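Long-range contacts in HP0958 (Helicobacter pylori, PDB 3NA7), which probably acts in flagellar biogenesis as a chaperone and post-transcriptional regulator, joining a kinked antiparallel coiled-coil hairpin to a zinc-ribbon domain: residues S63-T68 with R111-L116; D71-I76 with E104-A109; R185-N190 with C228-Y233; E215-G220 with L232-A237. One frame throughout, in Å; residues are numbered along the deposited sequence.

Overall arrangement
Contacts 1 and 2 lie on the same helix pair, 24-85 and 91-171, which runs out, turns and comes back as the antiparallel coiled-coil hairpin; their centres are about 11 Å apart, and contact 2, between residues closer in sequence, is the one nearer the turn. Contacts 3 and 4 come later in the chain, on the other side of its centre, and share Leu232 and Tyr233 of strand 231-233. Contact 3 brings the end of helix 175-188 to the zinc site, whereas contact 4 sets helix 210-218 against the last modelled residues. With centres of contacts 2 and 4 about 94 Å apart, the far part of the hairpin and the zinc ribbon are at opposite ends of an elongated molecule.

Contact 1 (S63-T68 with R111-L116); sequences SKNEQT and REIENL
Asn65 of helix 24-85 points toward helix 91-171 and meets three residues of it, Glu112, Ile113 and Leu116. Its CB rests on Ile113 CG1 at 3.5 Å. Beyond it the amide carbon CG is 3.7 Å from Glu112 CG, the side chains crossing at about a right angle. CG lies beside the backbone N (chi1 -79°), and the two ends of the amide meet different residues: Asn65 OD1 is 3.3 Å from Glu112 CG, while ND2 reaches Leu116 CD1 at 3.6 Å. That nitrogen also donates to the carbonyl O of Gln61, one turn back in its own helix. Beside this group, Glu66 lays its CG on Ile113 CD1 at 3.7 Å, again nearly perpendicular. Leu58, Val62 and Leu69 continue the packing of Leu116 and Ile113 against helix 24-85. The helices run antiparallel, 9.5 Å apart at closest axis approach, as expected of a coiled-coil hairpin. No hydrogen bond or salt bridge spans these segments: the amide nitrogen bonds within its own helix, and the contact is one of van der Waals packing, with carbon atoms and the Asn65 amide lying against aliphatic groups that include the stems of Glu66 and Glu112.

Contact 2 (D71-I76 with E104-A109); sequences DTNAKI and ERSNQA
Thr72 and Ser106 face each other where helices 24-85 and 91-171 pack as the two arms of the antiparallel coiled-coil hairpin. Their CA atoms are 6.1 Å apart, and the local axes approach to 9.5 Å at 156° between chain directions. Small side chains occupy the middle of this interface, and its apolar part is made of single methyl and methylene groups. The Thr72 methyl CG2, anti to the backbone N, is directed at the Ser106 backbone and CB, lying 3.7 Å from Ser106 CB. It also touches Arg105 CB, from which the long arginine chain then leads away from the interface. One turn further on, Ile76 brings CD1 to 4.1 Å from Ser106 CB, and the same side chain packs on Ala102 of the opposite helix. Ser106 therefore meets methyl groups from two successive turns, while Leu69 of helix 24-85 also lies against it.

Polar contacts are sparse. The hydroxyl of Thr72 is turned to its own helix and bonds to the carbonyl O of Thr68, so that the methyl, rather than OG1, faces Ser106. Within helix 91-171, Asn107 ND2 donates to Glu104 OE2 at 3.2 Å, nearly in the amide plane of Asn107 but above the carboxylate plane of Glu104. The sole hydrogen bond between the two segments comes from Asn73, whose ND2 reaches across to Ser106 OG at 3.5 Å with an N-H...O angle of 150°, a weak bond.

Contact 3 (R185-N190 with C228-Y233); sequences RRWAKN and CGRILY. With ZN (zinc ion), chain B.
The indole of Trp187 and the guanidinium of Arg230 approach with their planes 70° apart, far from a parallel stack. The six-membered ring turns CZ3 and CH2 toward the arginine: CZ3 lies over one face of the guanidinium, 3.7 Å from Arg230 NH2, while CH2 and CZ3 are each 3.9 Å from Arg230 CZ. The indole is backed on one face by the methyl of the next residue, Ala188. Toward Cys228 the ring presents CZ2 and CH2: CZ2 is 3.0 Å from Cys228 O, and CH2 packs on Cys228 CB at 4.2 Å. Cys228 is one of four cysteines, with Cys201, Cys204 and Cys225, that bind zinc in this C4 zinc ribbon; through Trp187, the end of helix 175-188 packs on the turn that carries this ligand. The Arg230 chain is extended from CG to NE, and NH1 lies beside the zinc-bound Cys228 SG, to which it makes a weak hydrogen bond at 3.3 Å. On the same guanidinium, NE bonds to Thr191 OG1, just beyond the helix end.

Contact 4 (E215-G220 with L232-A237); sequences EVLTSG and LYAEGA
Val216 and Leu217, at the end of helix 210-218, meet the chain that leaves strand 231-233. Val216 comes first and points toward it. Its CG1 is anti to the backbone N (chi1 178°), and this methyl is laid on the backbone of the strand end, 3.7 Å from Ala234 N and 3.9 Å from Tyr233 CA. It also lies 4.4 Å from Ala234 CB. Tyr233 starts its side chain away from this helix, and that side chain packs on Leu7 and Ile11 of helix 4-22. Leu232 does point toward the helix and contributes its carbonyl O, 4.2 Å from Val216 CG1; its side chain also touches Ile196, Leu208 and the zinc ligand Cys225, linking this packing to the core of the zinc ribbon.

Leu217 follows; its CD2 and Ala234 CB are modelled too close for the detail of that approach to be relied on. The Leu217 backbone makes a further contact: its carbonyl O is 3.4 Å from Ala237 CB, where the last modelled residue folds back over the helix end.

Beyond Thr218 the helix gives way at Ser219. Both N and OG of Ser219 lie at Glu215 O; OG is also near Asp221 OD2, and its single proton can serve only one of these two acceptors at a time.

With no hydrogen bond between the segments, the contact rests on Val216 CG1 against the Tyr233-Ala234 backbone and on Ala237 CB against Leu217 O, while polar bonding at Ser219 is kept within the helix end and its following turn.

Contact 1 (S63-T68 with R111-L116)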
loop_
_atom_site.group_PDB
_atom_site.type_symbol
_atom_site.label_atom_id
_atom_site.label_comp_id
_atom_site.label_asym_id
_atom_site.label_seq_id
_atom_site.Cartn_x
_atom_site.Cartn_y
_atom_site.Cartn_z
ATOM N N SER A 63 2.826 34.142 -15.462
ATOM C CA SER A 63 3.874 34.831 -16.193
ATOM C C SER A 63 3.502 35.042 -17.659
ATOM O O SER A 63 3.809 36.090 -18.240
ATOM C CB SER A 63 5.177 34.052 -16.080
ATOM O OG SER A 63 6.225 34.787 -16.668
ATOM N N LYS A 64 2.834 34.047 -18.242
ATOM C CA LYS A 64 2.350 34.119 -19.622
ATOM C C LYS A 64 1.269 35.177 -19.763
ATOM O O LYS A 64 1.335 36.023 -20.658
ATOM C CB LYS A 64 1.868 32.751 -20.114
ATOM C CG LYS A 64 3.008 31.849 -20.575
ATOM C CD LYS A 64 2.558 30.413 -20.870
ATOM C CE LYS A 64 3.712 29.589 -21.440
ATOM N NZ LYS A 64 3.486 28.115 -21.385
ATOM N N ASN A 65 0.301 35.148 -18.855
ATOM C CA ASN A 65 -0.708 36.192 -18.763
ATOM C C ASN A 65 -0.120 37.588 -18.541
ATOM O O ASN A 65 -0.699 38.584 -18.988
ATOM C CB ASN A 65 -1.707 35.883 -17.637
ATOM C CG ASN A 65 -2.746 34.846 -18.036
ATOM O OD1 ASN A 65 -3.776 35.174 -18.635
ATOM N ND2 ASN A 65 -2.492 33.595 -17.691
ATOM N N GLU A 66 1.005 37.662 -17.835
ATOM C CA GLU A 66 1.636 38.951 -17.500
ATOM C C GLU A 66 2.299 39.601 -18.711
ATOM O O GLU A 66 2.348 40.837 -18.826
ATOM C CB GLU A 66 2.643 38.803 -16.340
ATOM C CG GLU A 66 1.948 38.501 -15.008
ATOM C CD GLU A 66 2.714 38.935 -13.757
ATOM O OE1 GLU A 66 3.883 38.502 -13.576
ATOM O OE2 GLU A 66 2.116 39.689 -12.939
ATOM N N GLN A 67 2.810 38.750 -19.597
ATOM C CA GLN A 67 3.424 39.178 -20.845
ATOM C C GLN A 67 2.341 39.754 -21.765
ATOM O O GLN A 67 2.506 40.855 -22.297
ATOM C CB GLN A 67 4.169 38.008 -21.500
ATOM C CG GLN A 67 4.778 38.315 -22.850
ATOM C CD GLN A 67 5.765 39.467 -22.807
ATOM O OE1 GLN A 67 6.644 39.516 -21.945
ATOM N NE2 GLN A 67 5.623 40.400 -23.740
ATOM N N THR A 68 1.218 39.045 -21.903
ATOM C CA THR A 68 0.119 39.515 -22.762
ATOM C C THR A 68 -0.509 40.800 -22.214
ATOM O O THR A 68 -0.869 41.698 -22.976
ATOM C CB THR A 68 -0.957 38.437 -22.979
ATOM O OG1 THR A 68 -1.685 38.257 -21.769
ATOM C CG2 THR A 68 -0.326 37.103 -23.384
ATOM N N ARG A 111 -7.914 39.975 -14.088
ATOM C CA ARG A 111 -8.753 38.985 -13.400
ATOM C C ARG A 111 -8.172 37.558 -13.428
ATOM O O ARG A 111 -8.214 36.864 -12.414
ATOM C CB ARG A 111 -10.200 38.954 -13.916
ATOM C CG ARG A 111 -10.926 40.299 -13.944
ATOM C CD ARG A 111 -12.462 40.164 -14.151
ATOM N NE ARG A 111 -12.856 39.809 -15.519
ATOM C CZ ARG A 111 -13.130 40.686 -16.493
ATOM N NH1 ARG A 111 -13.487 40.250 -17.700
ATOM N NH2 ARG A 111 -13.057 41.996 -16.276
ATOM N N GLU A 112 -7.685 37.112 -14.583
ATOM C CA GLU A 112 -7.124 35.774 -14.713
ATOM C C GLU A 112 -5.875 35.612 -13.825
ATOM O O GLU A 112 -5.745 34.629 -13.122
ATOM C CB GLU A 112 -6.826 35.426 -16.198
ATOM C CG GLU A 112 -6.036 34.106 -16.440
ATOM C CD GLU A 112 -6.840 32.853 -16.126
ATOM O OE1 GLU A 112 -6.285 31.728 -16.147
ATOM O OE2 GLU A 112 -8.042 32.980 -15.858
ATOM N N ILE A 113 -4.988 36.592 -13.848
ATOM C CA ILE A 113 -3.820 36.584 -12.974
ATOM C C ILE A 113 -4.204 36.550 -11.495
ATOM O O ILE A 113 -3.649 35.753 -10.735
ATOM C CB ILE A 113 -2.901 37.778 -13.248
ATOM C CG1 ILE A 113 -2.395 37.710 -14.688
ATOM C CG2 ILE A 113 -1.729 37.832 -12.199
ATOM C CD1 ILE A 113 -1.724 39.017 -15.177
ATOM N N GLU A 114 -5.150 37.396 -11.088
ATOM C CA GLU A 114 -5.618 37.376 -9.709
ATOM C C GLU A 114 -6.206 36.009 -9.332
ATOM O O GLU A 114 -5.999 35.528 -8.211
ATOM C CB GLU A 114 -6.635 38.484 -9.470
ATOM C CG GLU A 114 -7.058 38.689 -8.012
ATOM C CD GLU A 114 -7.999 39.877 -7.843
ATOM O OE1 GLU A 114 -7.754 40.927 -8.492
ATOM O OE2 GLU A 114 -8.976 39.764 -7.056
ATOM N N ASN A 115 -6.930 35.385 -10.263
ATOM C CA ASN A 115 -7.503 34.054 -10.034
ATOM C C ASN A 115 -6.441 32.974 -9.838
ATOM O O ASN A 115 -6.584 32.104 -8.963
ATOM C CB ASN A 115 -8.450 33.649 -11.172
ATOM C CG ASN A 115 -9.850 34.208 -10.995
ATOM O OD1 ASN A 115 -10.266 34.536 -9.878
ATOM N ND2 ASN A 115 -10.594 34.313 -12.107
ATOM N N LEU A 116 -5.402 33.021 -10.673
ATOM C CA LEU A 116 -4.321 32.057 -10.596
ATOM C C LEU A 116 -3.578 32.224 -9.267
ATOM O O LEU A 116 -3.322 31.246 -8.569
ATOM C CB LEU A 116 -3.357 32.208 -11.785
ATOM C CG LEU A 116 -3.873 31.882 -13.194
ATOM C CD1 LEU A 116 -3.060 32.578 -14.291
ATOM C CD2 LEU A 116 -3.970 30.371 -13.432
#

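Contact 2 (D71-I76 with E104-A109)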
loop_
_atom_site.group_PDB
_atom_site.type_symbol
_atom_site.label_atom_id
_atom_site.label_comp_id
_atom_site.label_asym_id
_atom_site.label_seq_id
_atom_site.Cartn_x
_atom_site.Cartn_y
_atom_site.Cartn_z
ATOM N N ASP A 71 1.793 43.457 -23.289
ATOM C CA ASP A 71 1.496 43.699 -24.703
ATOM C C ASP A 71 0.236 44.552 -24.853
ATOM O O ASP A 71 0.208 45.523 -25.607
ATOM C CB ASP A 71 1.304 42.369 -25.442
ATOM C CG ASP A 71 2.599 41.585 -25.604
ATOM O OD1 ASP A 71 3.703 42.170 -25.485
ATOM O OD2 ASP A 71 2.521 40.364 -25.858
ATOM N N THR A 72 -0.804 44.187 -24.115
ATOM C CA THR A 72 -2.085 44.883 -24.180
ATOM C C THR A 72 -1.959 46.342 -23.758
ATOM O O THR A 72 -2.483 47.222 -24.432
ATOM C CB THR A 72 -3.153 44.110 -23.370
ATOM O OG1 THR A 72 -3.258 42.814 -23.938
ATOM C CG2 THR A 72 -4.515 44.763 -23.445
ATOM N N ASN A 73 -1.254 46.580 -22.656
ATOM C CA ASN A 73 -1.025 47.927 -22.130
ATOM C C ASN A 73 -0.188 48.779 -23.080
ATOM O O ASN A 73 -0.457 49.977 -23.227
ATOM C CB ASN A 73 -0.382 47.873 -20.730
ATOM C CG ASN A 73 -1.345 47.344 -19.654
ATOM O OD1 ASN A 73 -0.924 46.914 -18.567
ATOM N ND2 ASN A 73 -2.630 47.371 -19.954
ATOM N N ALA A 74 0.800 48.165 -23.736
ATOM C CA ALA A 74 1.564 48.856 -24.794
ATOM C C ALA A 74 0.647 49.243 -25.951
ATOM O O ALA A 74 0.785 50.326 -26.533
ATOM C CB ALA A 74 2.709 47.989 -25.302
ATOM N N LYS A 75 -0.298 48.367 -26.283
ATOM C CA LYS A 75 -1.272 48.683 -27.334
ATOM C C LYS A 75 -2.175 49.851 -26.907
ATOM O O LYS A 75 -2.413 50.799 -27.668
ATOM C CB LYS A 75 -2.079 47.438 -27.705
ATOM C CG LYS A 75 -3.119 47.644 -28.789
ATOM C CD LYS A 75 -2.503 47.781 -30.171
ATOM C CE LYS A 75 -3.465 48.496 -31.109
ATOM N NZ LYS A 75 -2.740 49.140 -32.254
ATOM N N ILE A 76 -2.642 49.815 -25.664
ATOM C CA ILE A 76 -3.413 50.946 -25.132
ATOM C C ILE A 76 -2.632 52.258 -25.296
ATOM O O ILE A 76 -3.121 53.191 -25.947
ATOM C CB ILE A 76 -3.881 50.692 -23.686
ATOM C CG1 ILE A 76 -4.851 49.487 -23.665
ATOM C CG2 ILE A 76 -4.571 51.930 -23.131
ATOM C CD1 ILE A 76 -5.226 48.929 -22.267
ATOM N N GLU A 104 -10.770 46.195 -22.086
ATOM C CA GLU A 104 -11.448 44.988 -21.643
ATOM C C GLU A 104 -10.517 43.794 -21.617
ATOM O O GLU A 104 -10.562 43.023 -20.673
ATOM C CB GLU A 104 -12.714 44.677 -22.456
ATOM C CG GLU A 104 -13.997 44.745 -21.641
ATOM C CD GLU A 104 -13.982 43.901 -20.354
ATOM O OE1 GLU A 104 -14.020 42.641 -20.389
ATOM O OE2 GLU A 104 -13.969 44.515 -19.271
ATOM N N ARG A 105 -9.654 43.658 -22.623
ATOM C CA ARG A 105 -8.721 42.530 -22.655
ATOM C C ARG A 105 -7.740 42.644 -21.489
ATOM O O ARG A 105 -7.426 41.657 -20.827
ATOM C CB ARG A 105 -8.001 42.425 -24.004
ATOM C CG ARG A 105 -8.967 42.206 -25.193
ATOM C CD ARG A 105 -8.254 41.857 -26.486
ATOM N NE ARG A 105 -9.144 41.068 -27.334
ATOM C CZ ARG A 105 -9.582 41.430 -28.537
ATOM N NH1 ARG A 105 -9.194 42.573 -29.092
ATOM N NH2 ARG A 105 -10.409 40.632 -29.197
ATOM N N SER A 106 -7.311 43.864 -21.198
ATOM C CA SER A 106 -6.445 44.081 -20.049
ATOM C C SER A 106 -7.185 43.781 -18.722
ATOM O O SER A 106 -6.585 43.212 -17.799
ATOM C CB SER A 106 -5.826 45.480 -20.089
ATOM O OG SER A 106 -5.548 45.937 -18.787
ATOM N N ASN A 107 -8.481 44.095 -18.636
ATOM C CA ASN A 107 -9.275 43.672 -17.461
ATOM C C ASN A 107 -9.408 42.162 -17.300
ATOM O O ASN A 107 -9.387 41.665 -16.170
ATOM C CB ASN A 107 -10.681 44.275 -17.437
ATOM C CG ASN A 107 -10.679 45.793 -17.451
ATOM O OD1 ASN A 107 -9.678 46.429 -17.140
ATOM N ND2 ASN A 107 -11.825 46.383 -17.814
ATOM N N GLN A 108 -9.560 41.442 -18.415
ATOM C CA GLN A 108 -9.564 39.965 -18.412
ATOM C C GLN A 108 -8.244 39.381 -17.899
ATOM O O GLN A 108 -8.259 38.480 -17.064
ATOM C CB GLN A 108 -9.852 39.402 -19.805
ATOM C CG GLN A 108 -11.297 39.538 -20.246
ATOM C CD GLN A 108 -11.460 39.611 -21.764
ATOM O OE1 GLN A 108 -10.526 39.334 -22.524
ATOM N NE2 GLN A 108 -12.648 39.997 -22.206
ATOM N N ALA A 109 -7.115 39.889 -18.399
ATOM C CA ALA A 109 -5.802 39.404 -17.967
ATOM C C ALA A 109 -5.565 39.649 -16.485
ATOM O O ALA A 109 -5.028 38.779 -15.800
ATOM C CB ALA A 109 -4.686 40.016 -18.793
#

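Contact 3 (R185-N190 with C228-Y233)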
loop_
_atom_site.group_PDB
_atom_site.type_symbol
_atom_site.label_atom_id
_atom_site.label_comp_id
_atom_site.label_asym_id
_atom_site.label_seq_id
_atom_site.Cartn_x
_atom_site.Cartn_y
_atom_site.Cartn_z
ATOM N N ARG A 185 5.297 -29.692 1.968
ATOM C CA ARG A 185 5.256 -28.360 2.566
ATOM C C ARG A 185 5.766 -27.239 1.628
ATOM O O ARG A 185 5.275 -26.091 1.673
ATOM C CB ARG A 185 6.013 -28.368 3.894
ATOM C CG ARG A 185 5.990 -27.046 4.605
ATOM C CD ARG A 185 6.457 -27.161 6.032
ATOM N NE ARG A 185 6.908 -25.857 6.517
ATOM C CZ ARG A 185 8.155 -25.552 6.879
ATOM N NH1 ARG A 185 9.126 -26.458 6.846
ATOM N NH2 ARG A 185 8.419 -24.325 7.308
ATOM N N ARG A 186 6.735 -27.576 0.776
ATOM C CA ARG A 186 7.216 -26.661 -0.257
ATOM C C ARG A 186 6.063 -25.928 -0.950
ATOM O O ARG A 186 6.057 -24.687 -1.003
ATOM C CB ARG A 186 8.053 -27.416 -1.286
ATOM C CG ARG A 186 8.822 -26.523 -2.225
ATOM C CD ARG A 186 9.778 -27.335 -3.065
ATOM N NE ARG A 186 10.260 -26.587 -4.224
ATOM C CZ ARG A 186 11.291 -25.741 -4.198
ATOM N NH1 ARG A 186 11.967 -25.512 -3.072
ATOM N NH2 ARG A 186 11.663 -25.121 -5.309
ATOM N N TRP A 187 5.085 -26.687 -1.454
ATOM C CA TRP A 187 3.927 -26.106 -2.153
ATOM C C TRP A 187 2.701 -25.884 -1.264
ATOM O O TRP A 187 1.985 -24.901 -1.442
ATOM C CB TRP A 187 3.546 -26.915 -3.414
ATOM C CG TRP A 187 2.937 -28.294 -3.138
ATOM C CD1 TRP A 187 3.603 -29.492 -3.085
ATOM C CD2 TRP A 187 1.548 -28.601 -2.891
ATOM N NE1 TRP A 187 2.719 -30.515 -2.814
ATOM C CE2 TRP A 187 1.456 -30.000 -2.699
ATOM C CE3 TRP A 187 0.376 -27.831 -2.820
ATOM C CZ2 TRP A 187 0.244 -30.638 -2.422
ATOM C CZ3 TRP A 187 -0.835 -28.475 -2.557
ATOM C CH2 TRP A 187 -0.885 -29.857 -2.347
ATOM N N ALA A 188 2.453 -26.789 -0.319
ATOM C CA ALA A 188 1.194 -26.774 0.439
ATOM C C ALA A 188 1.251 -25.968 1.740
ATOM O O ALA A 188 0.218 -25.681 2.347
ATOM C CB ALA A 188 0.736 -28.208 0.715
ATOM N N LYS A 189 2.461 -25.603 2.149
ATOM C CA LYS A 189 2.714 -24.852 3.397
ATOM C C LYS A 189 2.054 -25.487 4.639
ATOM O O LYS A 189 2.359 -26.636 5.001
ATOM C CB LYS A 189 2.357 -23.349 3.274
ATOM C CG LYS A 189 2.301 -22.771 1.856
ATOM C CD LYS A 189 3.668 -22.469 1.260
ATOM C CE LYS A 189 3.499 -21.719 -0.068
ATOM N NZ LYS A 189 4.686 -21.905 -0.959
ATOM N N ASN A 190 1.154 -24.754 5.288
ATOM C CA ASN A 190 0.558 -25.240 6.521
ATOM C C ASN A 190 -0.802 -25.877 6.303
ATOM O O ASN A 190 -1.574 -26.038 7.244
ATOM C CB ASN A 190 0.505 -24.143 7.582
ATOM C CG ASN A 190 1.883 -23.640 7.966
ATOM O OD1 ASN A 190 2.837 -24.417 8.145
ATOM N ND2 ASN A 190 1.999 -22.324 8.092
ATOM N N CYS A 228 -4.661 -34.193 -4.540
ATOM C CA CYS A 228 -3.718 -33.075 -4.362
ATOM C C CYS A 228 -2.386 -33.410 -3.705
ATOM O O CYS A 228 -1.458 -32.625 -3.799
ATOM C CB CYS A 228 -4.372 -31.934 -3.582
ATOM S SG CYS A 228 -4.639 -32.429 -1.910
ATOM N N GLY A 229 -2.291 -34.543 -3.026
ATOM C CA GLY A 229 -0.992 -35.023 -2.542
ATOM C C GLY A 229 -0.766 -34.804 -1.057
ATOM O O GLY A 229 0.215 -35.283 -0.502
ATOM N N ARG A 230 -1.678 -34.078 -0.412
ATOM C CA ARG A 230 -1.580 -33.811 1.019
ATOM C C ARG A 230 -1.618 -35.096 1.870
ATOM O O ARG A 230 -2.152 -36.122 1.440
ATOM C CB ARG A 230 -2.717 -32.865 1.429
ATOM C CG ARG A 230 -2.586 -31.462 0.846
ATOM C CD ARG A 230 -3.768 -30.591 1.228
ATOM N NE ARG A 230 -3.516 -29.186 0.932
ATOM C CZ ARG A 230 -3.905 -28.577 -0.184
ATOM N NH1 ARG A 230 -4.586 -29.240 -1.115
ATOM N NH2 ARG A 230 -3.637 -27.297 -0.366
ATOM N N ILE A 231 -1.051 -35.020 3.075
ATOM C CA ILE A 231 -1.200 -36.065 4.070
ATOM C C ILE A 231 -2.578 -35.954 4.750
ATOM O O ILE A 231 -3.000 -34.859 5.136
ATOM C CB ILE A 231 -0.097 -35.984 5.139
ATOM C CG1 ILE A 231 1.277 -36.214 4.515
ATOM C CG2 ILE A 231 -0.349 -37.004 6.262
ATOM C CD1 ILE A 231 2.414 -35.682 5.372
ATOM N N LEU A 232 -3.256 -37.096 4.881
ATOM C CA LEU A 232 -4.605 -37.202 5.464
ATOM C C LEU A 232 -4.654 -38.071 6.718
ATOM O O LEU A 232 -4.010 -39.118 6.782
ATOM C CB LEU A 232 -5.567 -37.819 4.451
ATOM C CG LEU A 232 -6.330 -36.936 3.470
ATOM C CD1 LEU A 232 -7.107 -37.833 2.524
ATOM C CD2 LEU A 232 -7.251 -35.996 4.213
ATOM N N TYR A 233 -5.422 -37.643 7.710
ATOM C CA TYR A 233 -5.694 -38.503 8.858
ATOM C C TYR A 233 -7.074 -38.286 9.465
ATOM O O TYR A 233 -7.609 -37.181 9.427
ATOM C CB TYR A 233 -4.607 -38.368 9.931
ATOM C CG TYR A 233 -4.644 -37.105 10.757
ATOM C CD1 TYR A 233 -5.070 -37.126 12.088
ATOM C CD2 TYR A 233 -4.223 -35.890 10.223
ATOM C CE1 TYR A 233 -5.084 -35.954 12.861
ATOM C CE2 TYR A 233 -4.235 -34.723 10.979
ATOM C CZ TYR A 233 -4.666 -34.755 12.290
ATOM O OH TYR A 233 -4.667 -33.580 13.014
HETATM ZN ZN ZN B . -6.852 -33.311 -1.345
#

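Contact 4 (E215-G220 with L232-A237)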
loop_
_atom_site.group_PDB
_atom_site.type_symbol
_atom_site.label_atom_id
_atom_site.label_comp_id
_atom_site.label_asym_id
_atom_site.label_seq_id
_atom_site.Cartn_x
_atom_site.Cartn_y
_atom_site.Cartn_z
ATOM N N GLU A 215 -9.433 -46.875 4.004
ATOM C CA GLU A 215 -7.995 -47.042 4.198
ATOM C C GLU A 215 -7.452 -46.098 5.256
ATOM O O GLU A 215 -6.630 -46.496 6.073
ATOM C CB GLU A 215 -7.242 -46.819 2.883
ATOM C CG GLU A 215 -6.255 -47.924 2.524
ATOM C CD GLU A 215 -6.904 -49.036 1.704
ATOM O OE1 GLU A 215 -7.143 -48.824 0.491
ATOM O OE2 GLU A 215 -7.171 -50.125 2.265
ATOM N N VAL A 216 -7.907 -44.849 5.243
ATOM C CA VAL A 216 -7.452 -43.876 6.230
ATOM C C VAL A 216 -7.941 -44.256 7.624
ATOM O O VAL A 216 -7.191 -44.144 8.592
ATOM C CB VAL A 216 -7.899 -42.434 5.898
ATOM C CG1 VAL A 216 -7.446 -41.460 6.990
ATOM C CG2 VAL A 216 -7.362 -41.995 4.540
ATOM N N LEU A 217 -9.190 -44.704 7.729
ATOM C CA LEU A 217 -9.762 -44.987 9.046
ATOM C C LEU A 217 -9.332 -46.342 9.592
ATOM O O LEU A 217 -9.001 -46.459 10.774
ATOM C CB LEU A 217 -11.290 -44.855 9.055
ATOM C CG LEU A 217 -11.957 -43.565 8.559
ATOM C CD1 LEU A 217 -13.185 -43.311 9.352
ATOM C CD2 LEU A 217 -11.061 -42.340 8.633
ATOM N N THR A 218 -9.311 -47.347 8.718
ATOM C CA THR A 218 -9.109 -48.733 9.134
ATOM C C THR A 218 -7.633 -49.103 9.333
ATOM O O THR A 218 -7.261 -49.621 10.389
ATOM C CB THR A 218 -9.818 -49.728 8.178
ATOM O OG1 THR A 218 -10.061 -50.964 8.860
ATOM C CG2 THR A 218 -9.006 -49.997 6.902
ATOM N N SER A 219 -6.799 -48.818 8.333
ATOM C CA SER A 219 -5.403 -49.256 8.351
ATOM C C SER A 219 -4.502 -48.319 9.169
ATOM O O SER A 219 -4.831 -47.149 9.389
ATOM C CB SER A 219 -4.868 -49.492 6.924
ATOM O OG SER A 219 -4.843 -48.304 6.150
ATOM N N GLY A 220 -3.379 -48.857 9.639
ATOM C CA GLY A 220 -2.518 -48.147 10.581
ATOM C C GLY A 220 -1.391 -47.407 9.899
ATOM O O GLY A 220 -0.270 -47.371 10.400
ATOM N N LEU A 232 -3.256 -37.096 4.881
ATOM C CA LEU A 232 -4.605 -37.202 5.464
ATOM C C LEU A 232 -4.654 -38.071 6.718
ATOM O O LEU A 232 -4.010 -39.118 6.782
ATOM C CB LEU A 232 -5.567 -37.819 4.451
ATOM C CG LEU A 232 -6.330 -36.936 3.470
ATOM C CD1 LEU A 232 -7.107 -37.833 2.524
ATOM C CD2 LEU A 232 -7.251 -35.996 4.213
ATOM N N TYR A 233 -5.422 -37.643 7.710
ATOM C CA TYR A 233 -5.694 -38.503 8.858
ATOM C C TYR A 233 -7.074 -38.286 9.465
ATOM O O TYR A 233 -7.609 -37.181 9.427
ATOM C CB TYR A 233 -4.607 -38.368 9.931
ATOM C CG TYR A 233 -4.644 -37.105 10.757
ATOM C CD1 TYR A 233 -5.070 -37.126 12.088
ATOM C CD2 TYR A 233 -4.223 -35.890 10.223
ATOM C CE1 TYR A 233 -5.084 -35.954 12.861
ATOM C CE2 TYR A 233 -4.235 -34.723 10.979
ATOM C CZ TYR A 233 -4.666 -34.755 12.290
ATOM O OH TYR A 233 -4.667 -33.580 13.014
ATOM N N ALA A 234 -7.643 -39.360 10.003
ATOM C CA ALA A 234 -8.873 -39.275 10.783
ATOM C C ALA A 234 -8.528 -38.845 12.198
ATOM O O ALA A 234 -7.701 -39.479 12.851
ATOM C CB ALA A 234 -9.565 -40.609 10.808
ATOM N N GLU A 235 -9.143 -37.763 12.667
ATOM C CA GLU A 235 -8.954 -37.323 14.050
ATOM C C GLU A 235 -9.342 -38.456 15.013
ATOM O O GLU A 235 -10.449 -38.468 15.560
ATOM C CB GLU A 235 -9.769 -36.050 14.331
ATOM C CG GLU A 235 -9.039 -34.733 14.018
ATOM C CD GLU A 235 -8.227 -34.198 15.200
ATOM O OE1 GLU A 235 -8.572 -33.110 15.712
ATOM O OE2 GLU A 235 -7.253 -34.863 15.622
ATOM N N GLY A 236 -8.421 -39.411 15.184
ATOM C CA GLY A 236 -8.650 -40.624 15.978
ATOM C C GLY A 236 -8.994 -41.876 15.171
ATOM O O GLY A 236 -10.148 -42.063 14.767
ATOM N N ALA A 237 -7.997 -42.739 14.943
ATOM C CA ALA A 237 -8.196 -44.019 14.241
ATOM C C ALA A 237 -7.288 -45.128 14.776
ATOM O O ALA A 237 -6.068 -45.087 14.606
ATOM C CB ALA A 237 -8.006 -43.850 12.736
#